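PDB 5A74: DNA endonuclease i-cvui from Chlorella vulgaris, which probably cuts DNA as a homing endonuclease of the LAGLIDADG family, allowing the intron that encodes it to spread. Local coordinates for residues G17-D22 / L45-S50. Numbering follows the deposited sequence.
Sequences GFVDAD and LTVFQS. With MN (manganese (II) ion), chain G; MN (manganese (II) ion), chain H; MN (manganese (II) ion), chain I; nucleotides of chain D.
The metal site of a LAGLIDADG endonuclease forms where the last part of the LAGLIDADG helix, residues 17-22, meets the DNA-binding sheet at strand 45-50, and Asp22 and Phe48 join the two directly. Phe48 N donates to Asp22 O at 3.1 Å, a nearly straight bond (179°) that ties Asp22 to the strand as the chain turns into strand 23-31. With CG anti to the carbonyl carbon (chi1 -78°), the Asp22 carboxylate swings clear of the C=O that bonds Phe48 N and bridges two manganese ions: OD1 binds one at 2.2 Å, and OD2 binds the other at the same length. The first of these ions also takes O3' of DC14 of chain D, in the bound DNA, the second its phosphate oxygen OP1. Ala21 O binds a third manganese, and Asp22 and Ala21 of the second subunit share these ions. Away from the metals the contact is apolar. Val47 CG1 meets the edge of the Phe18 ring, 3.5 Å from CE1, while Val47 CG2 packs against Val19 CG2; Val19 CG1 and Leu45 CD1 approach tip to tip at 4.1 Å. Gln49, bent at chi2 (67°), brings its amide beside the Phe18 ring, the DC14 phosphate and the Asp22 carboxylate. With an alanine here, the Phe18 ring would probably lose part of its packing and the phosphate its amide neighbour. Next along the strand, Ser50 N donates to DC14 OP2 at 2.9 Å, anchoring the same phosphate. Paired acidic residues, metal ions and DNA backbone between two subunits mark the LAGLIDADG active site of a homodimeric homing endonuclease.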
ATOM      1  N   GLY B  17      -6.241   0.959   4.342  1.00 10.10           N
ATOM      2  CA  GLY B  17      -4.990   1.599   3.967  1.00 11.08           C
ATOM      3  C   GLY B  17      -4.186   0.654   3.094  1.00  9.53           C
ATOM      4  O   GLY B  17      -3.819   0.981   1.961  1.00 11.85           O
ATOM      5  N   PHE B  18      -3.963  -0.549   3.606  1.00 10.26           N
ATOM      6  CA  PHE B  18      -3.229  -1.558   2.861  1.00 11.43           C
ATOM      7  C   PHE B  18      -3.865  -1.858   1.500  1.00 10.49           C
ATOM      8  O   PHE B  18      -3.160  -2.067   0.511  1.00  9.07           O
ATOM      9  CB  PHE B  18      -3.105  -2.837   3.679  1.00  9.95           C
ATOM     10  CG  PHE B  18      -1.853  -3.599   3.388  1.00 11.74           C
ATOM     11  CD1 PHE B  18      -1.822  -4.548   2.377  1.00 14.72           C
ATOM     12  CD2 PHE B  18      -0.695  -3.343   4.101  1.00 10.34           C
ATOM     13  CE1 PHE B  18      -0.659  -5.240   2.100  1.00 15.55           C
ATOM     14  CE2 PHE B  18       0.471  -4.028   3.823  1.00 10.65           C
ATOM     15  CZ  PHE B  18       0.488  -4.973   2.824  1.00 13.89           C
ATOM     16  N   VAL B  19      -5.194  -1.875   1.452  1.00 11.57           N
ATOM     17  CA  VAL B  19      -5.887  -2.071   0.182  1.00 14.35           C
ATOM     18  C   VAL B  19      -5.724  -0.837  -0.709  1.00 13.25           C
ATOM     19  O   VAL B  19      -5.417  -0.972  -1.904  1.00 13.99           O
ATOM     20  CB  VAL B  19      -7.389  -2.464   0.360  1.00 13.66           C
ATOM     21  CG1 VAL B  19      -8.132  -2.442  -0.976  1.00  8.49           C
ATOM     22  CG2 VAL B  19      -7.496  -3.843   0.975  1.00 14.77           C
ATOM     23  N   ASP B  20      -5.908   0.356  -0.141  1.00 10.72           N
ATOM     24  CA  ASP B  20      -5.723   1.581  -0.925  1.00 10.61           C
ATOM     25  C   ASP B  20      -4.332   1.587  -1.553  1.00 11.69           C
ATOM     26  O   ASP B  20      -4.153   2.075  -2.663  1.00 11.71           O
ATOM     27  CB  ASP B  20      -5.941   2.847  -0.080  1.00 10.13           C
ATOM     28  CG  ASP B  20      -7.406   3.265  -0.005  1.00 12.50           C
ATOM     29  OD1 ASP B  20      -8.128   3.100  -1.010  1.00 15.42           O
ATOM     30  OD2 ASP B  20      -7.841   3.762   1.062  1.00 12.55           O
ATOM     31  N   ALA B  21      -3.352   1.005  -0.864  1.00 11.34           N
ATOM     32  CA  ALA B  21      -1.983   1.052  -1.374  1.00 13.02           C
ATOM     33  C   ALA B  21      -1.600  -0.140  -2.270  1.00 13.09           C
ATOM     34  O   ALA B  21      -1.217   0.051  -3.424  1.00 16.16           O
ATOM     35  CB  ALA B  21      -0.987   1.234  -0.231  1.00 10.29           C
ATOM     36  N   ASP B  22      -1.702  -1.358  -1.743  1.00 12.93           N
ATOM     37  CA  ASP B  22      -1.244  -2.557  -2.453  1.00 14.93           C
ATOM     38  C   ASP B  22      -2.380  -3.521  -2.721  1.00 14.66           C
ATOM     39  O   ASP B  22      -2.192  -4.741  -2.670  1.00 11.55           O
ATOM     40  CB  ASP B  22      -0.182  -3.300  -1.633  1.00 13.83           C
ATOM     41  CG  ASP B  22       1.193  -2.664  -1.717  1.00 15.68           C
ATOM     42  OD1 ASP B  22       1.341  -1.580  -2.341  1.00 19.01           O
ATOM     43  OD2 ASP B  22       2.124  -3.246  -1.114  1.00 14.33           O
ATOM     44  N   LEU B  45     -11.795  -8.455  -4.565  1.00 16.03           N
ATOM     45  CA  LEU B  45     -10.783  -7.647  -3.893  1.00 16.62           C
ATOM     46  C   LEU B  45      -9.518  -8.488  -3.793  1.00 14.19           C
ATOM     47  O   LEU B  45      -9.581  -9.670  -3.448  1.00 17.36           O
ATOM     48  CB  LEU B  45     -11.258  -7.212  -2.504  1.00 16.74           C
ATOM     49  CG  LEU B  45     -10.287  -6.346  -1.696  1.00 14.46           C
ATOM     50  CD1 LEU B  45     -11.046  -5.338  -0.869  1.00 17.70           C
ATOM     51  CD2 LEU B  45      -9.432  -7.202  -0.788  1.00 16.67           C
ATOM     52  N   THR B  46      -8.372  -7.897  -4.108  1.00 16.09           N
ATOM     53  CA  THR B  46      -7.109  -8.645  -4.050  1.00 17.50           C
ATOM     54  C   THR B  46      -6.018  -7.842  -3.344  1.00 14.59           C
ATOM     55  O   THR B  46      -5.902  -6.634  -3.543  1.00 15.31           O
ATOM     56  CB  THR B  46      -6.613  -9.083  -5.462  1.00 19.62           C
ATOM     57  OG1 THR B  46      -7.705  -9.632  -6.227  1.00 19.77           O
ATOM     58  CG2 THR B  46      -5.491 -10.125  -5.345  1.00 15.92           C
ATOM     59  N   VAL B  47      -5.233  -8.508  -2.507  1.00 17.44           N
ATOM     60  CA  VAL B  47      -4.092  -7.857  -1.862  1.00 17.83           C
ATOM     61  C   VAL B  47      -2.799  -8.575  -2.251  1.00 15.59           C
ATOM     62  O   VAL B  47      -2.702  -9.806  -2.157  1.00 13.71           O
ATOM     63  CB  VAL B  47      -4.241  -7.810  -0.328  1.00 18.45           C
ATOM     64  CG1 VAL B  47      -3.032  -7.145   0.301  1.00 18.80           C
ATOM     65  CG2 VAL B  47      -5.513  -7.066   0.062  1.00 16.09           C
ATOM     66  N   PHE B  48      -1.819  -7.796  -2.697  1.00 11.74           N
ATOM     67  CA  PHE B  48      -0.560  -8.326  -3.202  1.00 12.73           C
ATOM     68  C   PHE B  48       0.575  -8.054  -2.238  1.00 16.35           C
ATOM     69  O   PHE B  48       0.675  -6.961  -1.655  1.00 16.62           O
ATOM     70  CB  PHE B  48      -0.216  -7.665  -4.535  1.00 16.32           C
ATOM     71  CG  PHE B  48      -1.351  -7.661  -5.511  1.00 18.00           C
ATOM     72  CD1 PHE B  48      -1.565  -8.754  -6.342  1.00 14.67           C
ATOM     73  CD2 PHE B  48      -2.209  -6.568  -5.596  1.00 14.68           C
ATOM     74  CE1 PHE B  48      -2.610  -8.757  -7.241  1.00 17.72           C
ATOM     75  CE2 PHE B  48      -3.264  -6.569  -6.488  1.00 15.63           C
ATOM     76  CZ  PHE B  48      -3.466  -7.663  -7.311  1.00 17.15           C
ATOM     77  N   GLN B  49       1.448  -9.039  -2.084  1.00 14.95           N
ATOM     78  CA  GLN B  49       2.637  -8.857  -1.271  1.00 13.26           C
ATOM     79  C   GLN B  49       3.626  -9.944  -1.622  1.00 13.46           C
ATOM     80  O   GLN B  49       3.236 -11.083  -1.923  1.00 13.39           O
ATOM     81  CB  GLN B  49       2.290  -8.902   0.221  1.00 14.60           C
ATOM     82  CG  GLN B  49       3.312  -8.193   1.134  1.00 16.84           C
ATOM     83  CD  GLN B  49       3.351  -6.684   0.931  1.00 12.94           C
ATOM     84  OE1 GLN B  49       2.509  -6.117   0.236  1.00 13.40           O
ATOM     85  NE2 GLN B  49       4.334  -6.028   1.547  1.00 14.87           N
ATOM     86  N   SER B  50       4.903  -9.571  -1.621  1.00 18.36           N
ATOM     87  CA  SER B  50       5.999 -10.502  -1.863  1.00 16.78           C
ATOM     88  C   SER B  50       5.874 -11.688  -0.921  1.00 16.46           C
ATOM     89  O   SER B  50       5.468 -11.531   0.240  1.00 15.93           O
ATOM     90  CB  SER B  50       7.336  -9.798  -1.655  1.00 15.79           C
ATOM     91  OG  SER B  50       8.411 -10.652  -1.987  1.00 20.55           O
TER
HETATM   92 MN    MN G1525       4.237  -2.713  -0.773  1.00 19.48          MN
HETATM   93 MN    MN H1625      -0.138   1.532  -4.711  1.00 19.59          MN
HETATM   94 MN    MN I1626       2.743  -0.800  -3.787  1.00 18.91          MN
ATOM     95  P    DC D  14       5.262  -5.726  -2.153  1.00 14.05           P
ATOM     96  OP1  DC D  14       4.732  -4.558  -1.404  1.00 19.14           O
ATOM     97  OP2  DC D  14       5.891  -6.843  -1.411  1.00 16.40           O
ATOM     98  O5'  DC D  14       4.106  -6.356  -3.083  1.00 22.47           O
ATOM     99  C5'  DC D  14       3.039  -5.554  -3.559  1.00 16.46           C
ATOM    100  C4'  DC D  14       3.491  -4.557  -4.614  1.00 18.24           C
ATOM    101  O4'  DC D  14       4.110  -5.245  -5.732  1.00 18.33           O
ATOM    102  C3'  DC D  14       2.379  -3.731  -5.259  1.00 19.51           C
ATOM    103  O3'  DC D  14       2.909  -2.462  -5.598  1.00 20.37           O
ATOM    104  C2'  DC D  14       2.058  -4.512  -6.535  1.00 17.92           C
ATOM    105  C1'  DC D  14       3.505  -4.775  -6.931  1.00 18.78           C
ATOM    106  N1   DC D  14       3.795  -5.741  -8.051  1.00 17.68           N
ATOM    107  C2   DC D  14       3.435  -5.455  -9.380  1.00 15.31           C
ATOM    108  O2   DC D  14       2.834  -4.403  -9.649  1.00 16.47           O
ATOM    109  N3   DC D  14       3.754  -6.355 -10.348  1.00 12.30           N
ATOM    110  C4   DC D  14       4.406  -7.480 -10.040  1.00 13.11           C
ATOM    111  N4   DC D  14       4.697  -8.338 -11.024  1.00 17.73           N
ATOM    112  C5   DC D  14       4.786  -7.783  -8.703  1.00 13.99           C
ATOM    113  C6   DC D  14       4.468  -6.896  -7.755  1.00 17.43           C
TER
HETATM  114  O   HOH W   1      -2.092   2.401  -4.729  1.00 13.43           O
HETATM  115  O   HOH W   2       4.749  -3.508   1.516  1.00 17.31           O